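Local atomic coordinates of type I site-specific restriction-modification system, R (Restriction) subunit (Vibrio vulnificus, PDB entry 3H1T), a protein that probably serves as the ATP-binding, DNA-translocating and DNA-cleaving subunit of a type I restriction enzyme, here crystallised as a fragment that includes the helicase-like motor domains. Residues K427-F432 against R457-L462; K441-C446 against S490-L495; H470-A475 against T497-I502. One frame throughout, in Å; residues are numbered along the deposited sequence.

Interaction 1: residues K427-F432 against R457-L462; sequences KHLTDF and RALNNL
Thr430 on helix 422-436 meets Leu462 at the end of helix 449-462. Their CA atoms are 7.0 Å apart, the nearest pair between the two segments. The segment axes come within 9.9 Å and make an angle of 42°.

The two segments meet by van der Waals packing. The side chains of Thr430 and Leu462 cross obliquely, and Thr430 OG1 lies 3.6 Å from Leu462 CB. Leu459 comes in one turn earlier on its helix. Its CD1 is 4.1 Å from Thr430 OG1. Its other methyl, CD2, meets Leu429 CD2 at 4.4 Å. Leu462 CD2 reaches back to 4.2 Å from Lys427 N.

The polar bonds lie around this patch. Thr430 OG1 sits beside its own backbone N (chi1 -65°). There it hydrogen-bonds with Ala426 O, one turn back, and with Asn463 ND2. These two bonds satisfy a hydroxyl that is buried among leucines. Lys427 NZ forms a salt bridge with Asp431 OD2 at 2.9 Å, on the syn side and 16° out of the carboxylate plane. This pair spans one turn of the same helix.

Both helices belong to the helicase C-terminal domain, a RecA-like alpha/beta fold. Ala426 of the first helix packs against both Leu459 and Leu462. Leu429, besides meeting Leu459, touches Val522 of strand 518-524 in the sheet.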
loop_
_atom_site.group_PDB
_atom_site.type_symbol
_atom_site.label_atom_id
_atom_site.label_comp_id
_atom_site.label_asym_id
_atom_site.label_seq_id
_atom_site.Cartn_x
_atom_site.Cartn_y
_atom_site.Cartn_z
ATOM N N LYS A 427 12.581 26.760 -16.149
ATOM C CA LYS A 427 13.816 27.384 -15.700
ATOM C C LYS A 427 14.014 27.061 -14.223
ATOM O O LYS A 427 15.098 26.638 -13.806
ATOM C CB LYS A 427 13.788 28.908 -15.905
ATOM C CG LYS A 427 15.194 29.496 -15.990
ATOM C CD LYS A 427 15.379 30.744 -15.136
ATOM C CE LYS A 427 16.812 31.322 -15.250
ATOM N NZ LYS A 427 17.867 30.498 -14.564
ATOM N N HIS A 428 12.964 27.243 -13.430
ATOM C CA HIS A 428 13.060 26.957 -12.007
ATOM C C HIS A 428 13.385 25.494 -11.694
ATOM O O HIS A 428 14.181 25.219 -10.800
ATOM C CB HIS A 428 11.774 27.366 -11.305
ATOM C CG HIS A 428 11.780 27.057 -9.847
ATOM N ND1 HIS A 428 11.452 25.813 -9.355
ATOM C CD2 HIS A 428 12.150 27.802 -8.778
ATOM C CE1 HIS A 428 11.622 25.804 -8.045
ATOM N NE2 HIS A 428 12.045 26.998 -7.670
ATOM N N LEU A 429 12.791 24.563 -12.437
ATOM C CA LEU A 429 13.056 23.141 -12.226
ATOM C C LEU A 429 14.515 22.812 -12.566
ATOM O O LEU A 429 15.185 22.040 -11.860
ATOM C CB LEU A 429 12.112 22.296 -13.093
ATOM C CG LEU A 429 12.233 20.774 -13.000
ATOM C CD1 LEU A 429 12.286 20.375 -11.536
ATOM C CD2 LEU A 429 11.058 20.105 -13.703
ATOM N N THR A 430 15.009 23.416 -13.647
ATOM C CA THR A 430 16.381 23.183 -14.094
ATOM C C THR A 430 17.406 23.677 -13.087
ATOM O O THR A 430 18.396 22.992 -12.822
ATOM C CB THR A 430 16.650 23.856 -15.467
ATOM O OG1 THR A 430 15.833 23.229 -16.466
ATOM C CG2 THR A 430 18.129 23.726 -15.862
ATOM N N ASP A 431 17.177 24.869 -12.540
ATOM C CA ASP A 431 18.093 25.442 -11.548
ATOM C C ASP A 431 18.061 24.569 -10.314
ATOM O O ASP A 431 19.097 24.281 -9.722
ATOM C CB ASP A 431 17.678 26.863 -11.162
ATOM C CG ASP A 431 18.048 27.895 -12.216
ATOM O OD1 ASP A 431 18.816 27.576 -13.153
ATOM O OD2 ASP A 431 17.576 29.049 -12.080
ATOM N N PHE A 432 16.860 24.139 -9.936
ATOM C CA PHE A 432 16.683 23.281 -8.774
ATOM C C PHE A 432 17.517 22.024 -8.978
ATOM O O PHE A 432 18.358 21.685 -8.152
ATOM C CB PHE A 432 15.194 22.933 -8.587
ATOM C CG PHE A 432 14.946 21.827 -7.596
ATOM C CD1 PHE A 432 15.036 20.490 -7.989
ATOM C CD2 PHE A 432 14.634 22.114 -6.268
ATOM C CE1 PHE A 432 14.817 19.454 -7.076
ATOM C CE2 PHE A 432 14.415 21.085 -5.343
ATOM C CZ PHE A 432 14.508 19.748 -5.750
ATOM N N ARG A 457 10.383 20.276 -24.685
ATOM C CA ARG A 457 11.276 21.063 -25.533
ATOM C C ARG A 457 12.008 22.123 -24.738
ATOM O O ARG A 457 13.216 22.302 -24.899
ATOM C CB ARG A 457 10.500 21.740 -26.661
ATOM C CG ARG A 457 11.375 22.586 -27.592
ATOM C CD ARG A 457 10.592 23.174 -28.765
ATOM N NE ARG A 457 9.826 22.150 -29.470
ATOM C CZ ARG A 457 8.525 21.937 -29.282
ATOM N NH1 ARG A 457 7.851 22.682 -28.417
ATOM N NH2 ARG A 457 7.900 20.978 -29.946
ATOM N N ALA A 458 11.277 22.828 -23.881
ATOM C CA ALA A 458 11.893 23.865 -23.067
ATOM C C ALA A 458 12.979 23.279 -22.180
ATOM O O ALA A 458 14.120 23.724 -22.188
ATOM C CB ALA A 458 10.849 24.545 -22.216
ATOM N N LEU A 459 12.598 22.275 -21.405
ATOM C CA LEU A 459 13.506 21.613 -20.476
ATOM C C LEU A 459 14.738 21.082 -21.230
ATOM O O LEU A 459 15.862 21.140 -20.722
ATOM C CB LEU A 459 12.744 20.473 -19.781
ATOM C CG LEU A 459 12.381 20.440 -18.277
ATOM C CD1 LEU A 459 12.160 21.824 -17.697
ATOM C CD2 LEU A 459 11.131 19.581 -18.115
ATOM N N ASN A 460 14.523 20.569 -22.444
ATOM C CA ASN A 460 15.617 20.034 -23.264
ATOM C C ASN A 460 16.633 21.110 -23.585
ATOM O O ASN A 460 17.827 20.932 -23.367
ATOM C CB ASN A 460 15.087 19.456 -24.577
ATOM C CG ASN A 460 16.208 19.084 -25.550
ATOM O OD1 ASN A 460 16.824 19.948 -26.173
ATOM N ND2 ASN A 460 16.479 17.794 -25.674
ATOM N N ASN A 461 16.152 22.230 -24.104
ATOM C CA ASN A 461 17.036 23.326 -24.450
ATOM C C ASN A 461 17.714 23.965 -23.245
ATOM O O ASN A 461 18.816 24.487 -23.369
ATOM C CB ASN A 461 16.276 24.385 -25.244
ATOM C CG ASN A 461 15.757 23.857 -26.557
ATOM O OD1 ASN A 461 16.219 22.826 -27.048
ATOM N ND2 ASN A 461 14.802 24.562 -27.141
ATOM N N LEU A 462 17.057 23.937 -22.086
ATOM C CA LEU A 462 17.639 24.491 -20.867
ATOM C C LEU A 462 18.778 23.579 -20.406
ATOM O O LEU A 462 19.665 24.000 -19.668
ATOM C CB LEU A 462 16.601 24.541 -19.745
ATOM C CG LEU A 462 15.867 25.806 -19.282
ATOM C CD1 LEU A 462 16.616 27.034 -19.767
ATOM C CD2 LEU A 462 14.442 25.797 -19.801
#

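Interaction 2: residues K441-C446 against S490-L495; sequences KTIVFC and SRFQEL
Lys441 of strand 441-446 lies closest to Phe492 in the last turn of helix 482-493, with their CA atoms 7.7 Å apart. This is helix-on-sheet packing in a RecA-like alpha/beta domain, the second motor domain of the helicase-like part.

The Phe492 ring carries the contact. Its CG is anti to the backbone N (chi1 172°), and the ring reaches in over the strand. Lys441 slides past it in the opposite direction. Lys441 CD lies over one ring face, 4.2 Å from the ring centroid, in a CH-pi contact. Nearer the backbone, Lys441 CB is 3.6 Å from Phe492 CE1. Ile443 meets the far end of the ring obliquely, with CG1 at 3.5 Å from Phe492 CZ. Leu503 of strand 502-505 also touches this phenylalanine.

The lysine chain is bent at its tip (chi4 -75°). NZ hydrogen-bonds with Thr497 O and, weakly, with Pro500 O. The aliphatic part therefore lines the ring while the ammonium serves the loop after the helix. Lys441 CE, next to the charged nitrogen, lies 3.1 Å from Phe492 O.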
loop_
_atom_site.group_PDB
_atom_site.type_symbol
_atom_site.label_atom_id
_atom_site.label_comp_id
_atom_site.label_asym_id
_atom_site.label_seq_id
_atom_site.Cartn_x
_atom_site.Cartn_y
_atom_site.Cartn_z
ATOM N N LYS A 441 15.869 11.005 -11.448
ATOM C CA LYS A 441 14.720 10.765 -12.313
ATOM C C LYS A 441 13.521 11.552 -11.853
ATOM O O LYS A 441 13.128 11.478 -10.692
ATOM C CB LYS A 441 14.382 9.284 -12.377
ATOM C CG LYS A 441 15.362 8.477 -13.210
ATOM C CD LYS A 441 14.802 7.097 -13.507
ATOM C CE LYS A 441 15.879 6.125 -14.009
ATOM N NZ LYS A 441 16.339 6.318 -15.416
ATOM N N THR A 442 12.934 12.284 -12.798
ATOM C CA THR A 442 11.809 13.187 -12.551
ATOM C C THR A 442 10.620 13.011 -13.497
ATOM O O THR A 442 10.803 12.690 -14.665
ATOM C CB THR A 442 12.294 14.645 -12.691
ATOM O OG1 THR A 442 13.387 14.865 -11.794
ATOM C CG2 THR A 442 11.174 15.624 -12.404
ATOM N N ILE A 443 9.412 13.250 -12.998
ATOM C CA ILE A 443 8.198 13.150 -13.809
ATOM C C ILE A 443 7.443 14.464 -13.677
ATOM O O ILE A 443 7.184 14.918 -12.569
ATOM C CB ILE A 443 7.252 12.001 -13.337
ATOM C CG1 ILE A 443 7.959 10.648 -13.424
ATOM C CG2 ILE A 443 6.012 11.937 -14.248
ATOM C CD1 ILE A 443 7.150 9.505 -12.851
ATOM N N VAL A 444 7.079 15.084 -14.792
ATOM C CA VAL A 444 6.361 16.355 -14.731
ATOM C C VAL A 444 4.957 16.221 -15.289
ATOM O O VAL A 444 4.770 15.920 -16.463
ATOM C CB VAL A 444 7.119 17.469 -15.517
ATOM C CG1 VAL A 444 6.414 18.830 -15.347
ATOM C CG2 VAL A 444 8.540 17.564 -15.028
ATOM N N PHE A 445 3.970 16.451 -14.437
ATOM C CA PHE A 445 2.580 16.333 -14.840
ATOM C C PHE A 445 2.021 17.643 -15.374
ATOM O O PHE A 445 1.749 18.577 -14.616
ATOM C CB PHE A 445 1.752 15.838 -13.660
ATOM C CG PHE A 445 2.048 14.421 -13.282
ATOM C CD1 PHE A 445 1.411 13.371 -13.931
ATOM C CD2 PHE A 445 3.021 14.132 -12.332
ATOM C CE1 PHE A 445 1.741 12.048 -13.646
ATOM C CE2 PHE A 445 3.358 12.809 -12.036
ATOM C CZ PHE A 445 2.713 11.764 -12.698
ATOM N N CYS A 446 1.823 17.693 -16.686
ATOM C CA CYS A 446 1.326 18.891 -17.346
ATOM C C CYS A 446 -0.177 18.878 -17.610
ATOM O O CYS A 446 -0.859 17.871 -17.384
ATOM C CB CYS A 446 2.096 19.092 -18.650
ATOM S SG CYS A 446 3.915 19.021 -18.392
ATOM N N SER A 490 9.714 2.725 -20.586
ATOM C CA SER A 490 10.332 1.454 -20.239
ATOM C C SER A 490 11.729 1.603 -19.660
ATOM O O SER A 490 12.050 1.020 -18.630
ATOM C CB SER A 490 10.384 0.557 -21.477
ATOM O OG SER A 490 10.899 -0.723 -21.163
ATOM N N ARG A 491 12.563 2.379 -20.341
ATOM C CA ARG A 491 13.943 2.612 -19.907
ATOM C C ARG A 491 13.978 3.461 -18.649
ATOM O O ARG A 491 14.827 3.266 -17.776
ATOM C CB ARG A 491 14.745 3.321 -21.003
ATOM C CG ARG A 491 14.774 2.585 -22.341
ATOM C CD ARG A 491 15.776 3.217 -23.327
ATOM N NE ARG A 491 15.184 3.411 -24.654
ATOM C CZ ARG A 491 14.718 4.579 -25.103
ATOM N NH1 ARG A 491 14.786 5.671 -24.334
ATOM N NH2 ARG A 491 14.156 4.660 -26.310
ATOM N N PHE A 492 13.058 4.415 -18.571
ATOM C CA PHE A 492 12.966 5.315 -17.424
ATOM C C PHE A 492 12.725 4.530 -16.129
ATOM O O PHE A 492 13.300 4.818 -15.077
ATOM C CB PHE A 492 11.816 6.305 -17.637
ATOM C CG PHE A 492 11.511 7.166 -16.442
ATOM C CD1 PHE A 492 12.273 8.293 -16.155
ATOM C CD2 PHE A 492 10.427 6.869 -15.627
ATOM C CE1 PHE A 492 11.940 9.114 -15.063
ATOM C CE2 PHE A 492 10.093 7.676 -14.552
ATOM C CZ PHE A 492 10.850 8.801 -14.270
ATOM N N GLN A 493 11.861 3.527 -16.229
ATOM C CA GLN A 493 11.491 2.682 -15.111
ATOM C C GLN A 493 12.612 1.787 -14.615
ATOM O O GLN A 493 12.603 1.358 -13.460
ATOM C CB GLN A 493 10.289 1.827 -15.502
ATOM C CG GLN A 493 9.006 2.618 -15.618
ATOM C CD GLN A 493 7.817 1.734 -15.883
ATOM O OE1 GLN A 493 6.678 2.129 -15.663
ATOM N NE2 GLN A 493 8.075 0.526 -16.362
ATOM N N GLU A 494 13.585 1.513 -15.477
ATOM C CA GLU A 494 14.689 0.643 -15.099
ATOM C C GLU A 494 15.594 1.297 -14.078
ATOM O O GLU A 494 15.932 2.477 -14.205
ATOM C CB GLU A 494 15.474 0.243 -16.346
ATOM C CG GLU A 494 14.535 -0.086 -17.476
ATOM C CD GLU A 494 15.129 -0.988 -18.521
ATOM O OE1 GLU A 494 16.130 -0.600 -19.174
ATOM O OE2 GLU A 494 14.572 -2.094 -18.689
ATOM N N LEU A 495 15.962 0.517 -13.062
ATOM C CA LEU A 495 16.831 0.956 -11.970
ATOM C C LEU A 495 18.247 1.322 -12.403
ATOM O O LEU A 495 18.837 2.276 -11.885
ATOM C CB LEU A 495 16.961 -0.152 -10.919
ATOM C CG LEU A 495 15.738 -0.984 -10.524
ATOM C CD1 LEU A 495 16.156 -2.044 -9.493
ATOM C CD2 LEU A 495 14.669 -0.068 -9.963
#

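Interaction 3: residues H470-A475 against T497-I502; sequences HPDYVA and TSTPVI
Thr499 meets both His470 and Asp472, crossing each side chain at about a right angle. Its methyl CG2 lies over one face of the His470 ring, 4.2 Å from the ring centroid, a CH-pi contact. Its hydroxyl lies between the backbone N and the carbonyl carbon (chi1 63°) and turns to the aspartate. Thr499 OG1 donates to Asp472 OD1 at 3.0 Å, on the syn side but 31° out of the carboxylate plane. Pro500, joined to Thr499 by a cis peptide, also crosses Asp472. Its CD packs 3.6 Å from Asp472 OD2.

Tyr473 lies obliquely against Val501 and Ile502. Val501 CG2 touches the ring at Tyr473 CE1, 3.4 Å away, while Val501 CB makes an off-centre CH-pi contact with the ring. The phenol OH hydrogen-bonds with Arg438 O. Val474 and Ile502 form a parallel bridge, with Val474 CG1 3.8 Å from Ile502 CB.

The backbone fixes this register. Tyr473 O accepts from two successive amides, Val501 N at 2.8 Å and Ile502 N at 3.1 Å. The second bond is nearly straight, at 175°. Ala475 N then donates to Ile502 O at 2.9 Å.

The chemistry changes along the contact. The Thr499 hydroxyl ties its segment to the type I turn His470-Tyr473 through the turn's own Asp472 carboxylate. Buried apolar packing follows where edge strand 474-476 joins strand 502-505. With two amide N-H groups, the Tyr473 carbonyl oxygen is well satisfied just before the Val474-Ile502 bridge.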
loop_
_atom_site.group_PDB
_atom_site.type_symbol
_atom_site.label_atom_id
_atom_site.label_comp_id
_atom_site.label_asym_id
_atom_site.label_seq_id
_atom_site.Cartn_x
_atom_site.Cartn_y
_atom_site.Cartn_z
ATOM N N HIS A 470 23.186 13.007 -24.044
ATOM C CA HIS A 470 22.097 12.048 -23.912
ATOM C C HIS A 470 20.870 12.623 -24.641
ATOM O O HIS A 470 20.110 13.394 -24.066
ATOM C CB HIS A 470 21.749 11.862 -22.431
ATOM C CG HIS A 470 22.901 11.418 -21.580
ATOM N ND1 HIS A 470 23.330 10.109 -21.532
ATOM C CD2 HIS A 470 23.716 12.113 -20.750
ATOM C CE1 HIS A 470 24.358 10.015 -20.706
ATOM N NE2 HIS A 470 24.611 11.216 -20.219
ATOM N N PRO A 471 20.660 12.256 -25.914
ATOM C CA PRO A 471 19.519 12.767 -26.681
ATOM C C PRO A 471 18.159 12.567 -26.020
ATOM O O PRO A 471 17.214 13.298 -26.304
ATOM C CB PRO A 471 19.635 12.010 -28.003
ATOM C CG PRO A 471 21.116 11.864 -28.130
ATOM C CD PRO A 471 21.474 11.371 -26.756
ATOM N N ASP A 472 18.057 11.591 -25.125
ATOM C CA ASP A 472 16.777 11.330 -24.483
ATOM C C ASP A 472 16.732 11.750 -23.024
ATOM O O ASP A 472 16.085 11.090 -22.204
ATOM C CB ASP A 472 16.427 9.849 -24.608
ATOM C CG ASP A 472 17.363 8.956 -23.810
ATOM O OD1 ASP A 472 18.546 9.325 -23.637
ATOM O OD2 ASP A 472 16.920 7.878 -23.372
ATOM N N TYR A 473 17.431 12.838 -22.708
ATOM C CA TYR A 473 17.475 13.378 -21.353
ATOM C C TYR A 473 16.051 13.676 -20.874
ATOM O O TYR A 473 15.681 13.364 -19.743
ATOM C CB TYR A 473 18.296 14.662 -21.335
ATOM C CG TYR A 473 18.473 15.225 -19.950
ATOM C CD1 TYR A 473 19.295 14.588 -19.014
ATOM C CD2 TYR A 473 17.802 16.384 -19.565
ATOM C CE1 TYR A 473 19.438 15.095 -17.720
ATOM C CE2 TYR A 473 17.944 16.901 -18.286
ATOM C CZ TYR A 473 18.756 16.257 -17.366
ATOM O OH TYR A 473 18.879 16.803 -16.108
ATOM N N VAL A 474 15.270 14.325 -21.734
ATOM C CA VAL A 474 13.883 14.610 -21.415
ATOM C C VAL A 474 13.098 13.864 -22.466
ATOM O O VAL A 474 13.541 13.733 -23.605
ATOM C CB VAL A 474 13.483 16.081 -21.566
ATOM C CG1 VAL A 474 12.118 16.270 -20.917
ATOM C CG2 VAL A 474 14.515 17.002 -20.953
ATOM N N ALA A 475 11.937 13.360 -22.091
ATOM C CA ALA A 475 11.130 12.644 -23.046
ATOM C C ALA A 475 9.690 12.785 -22.630
ATOM O O ALA A 475 9.373 12.891 -21.446
ATOM C CB ALA A 475 11.534 11.175 -23.084
ATOM N N THR A 497 19.368 2.293 -15.573
ATOM C CA THR A 497 19.547 3.229 -16.690
ATOM C C THR A 497 19.613 4.676 -16.191
ATOM O O THR A 497 18.902 5.034 -15.261
ATOM C CB THR A 497 18.393 3.109 -17.667
ATOM O OG1 THR A 497 17.165 3.306 -16.958
ATOM C CG2 THR A 497 18.382 1.744 -18.329
ATOM N N SER A 498 20.440 5.517 -16.806
ATOM C CA SER A 498 20.538 6.907 -16.353
ATOM C C SER A 498 19.596 7.879 -17.063
ATOM O O SER A 498 19.332 8.970 -16.558
ATOM C CB SER A 498 21.992 7.420 -16.447
ATOM O OG SER A 498 22.464 7.445 -17.781
ATOM N N THR A 499 19.088 7.493 -18.231
ATOM C CA THR A 499 18.162 8.353 -18.964
ATOM C C THR A 499 17.052 7.533 -19.634
ATOM O O THR A 499 17.217 6.337 -19.872
ATOM C CB THR A 499 18.885 9.181 -20.047
ATOM O OG1 THR A 499 19.463 8.297 -21.013
ATOM C CG2 THR A 499 19.978 10.032 -19.444
ATOM N N PRO A 500 15.904 8.170 -19.937
ATOM C CA PRO A 500 15.555 9.576 -19.699
ATOM C C PRO A 500 15.622 9.939 -18.226
ATOM O O PRO A 500 15.463 9.082 -17.352
ATOM C CB PRO A 500 14.121 9.672 -20.222
ATOM C CG PRO A 500 14.049 8.588 -21.250
ATOM C CD PRO A 500 14.758 7.465 -20.535
ATOM N N VAL A 501 15.860 11.206 -17.938
ATOM C CA VAL A 501 15.897 11.640 -16.564
ATOM C C VAL A 501 14.533 12.259 -16.241
ATOM O O VAL A 501 13.967 12.021 -15.180
ATOM C CB VAL A 501 17.026 12.656 -16.353
ATOM C CG1 VAL A 501 17.044 13.122 -14.915
ATOM C CG2 VAL A 501 18.345 12.021 -16.716
ATOM N N ILE A 502 13.996 13.010 -17.200
ATOM C CA ILE A 502 12.717 13.685 -17.060
ATOM C C ILE A 502 11.677 13.189 -18.042
ATOM O O ILE A 502 11.928 13.161 -19.242
ATOM C CB ILE A 502 12.803 15.197 -17.375
ATOM C CG1 ILE A 502 14.141 15.782 -16.913
ATOM C CG2 ILE A 502 11.613 15.898 -16.752
ATOM C CD1 ILE A 502 14.299 15.812 -15.470
#

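From the N terminus, helix 422-436 leads to strand 441-446 and helix 449-462, where interaction 1 closes a helix-strand-helix loop. Interaction 2 opens on that strand and closes at the end of helix 482-493, so the two cross. Interaction 3 opens after interaction 1 has closed and closes after interaction 2, which it also crosses. Leu429 packs on Val444, and Leu459 on Val474 and Ile502. Thus interaction 1 covers the sheet face that carries these residues. Interaction 2 packs on the other face, that of Ile443. Strand 502-505 lies between strands 474-476 and 441-446. Interactions 2 and 3 are joined by probable hydrogen bonds, Thr442 N to Val501 O and Thr497 OG1 to Arg491 O.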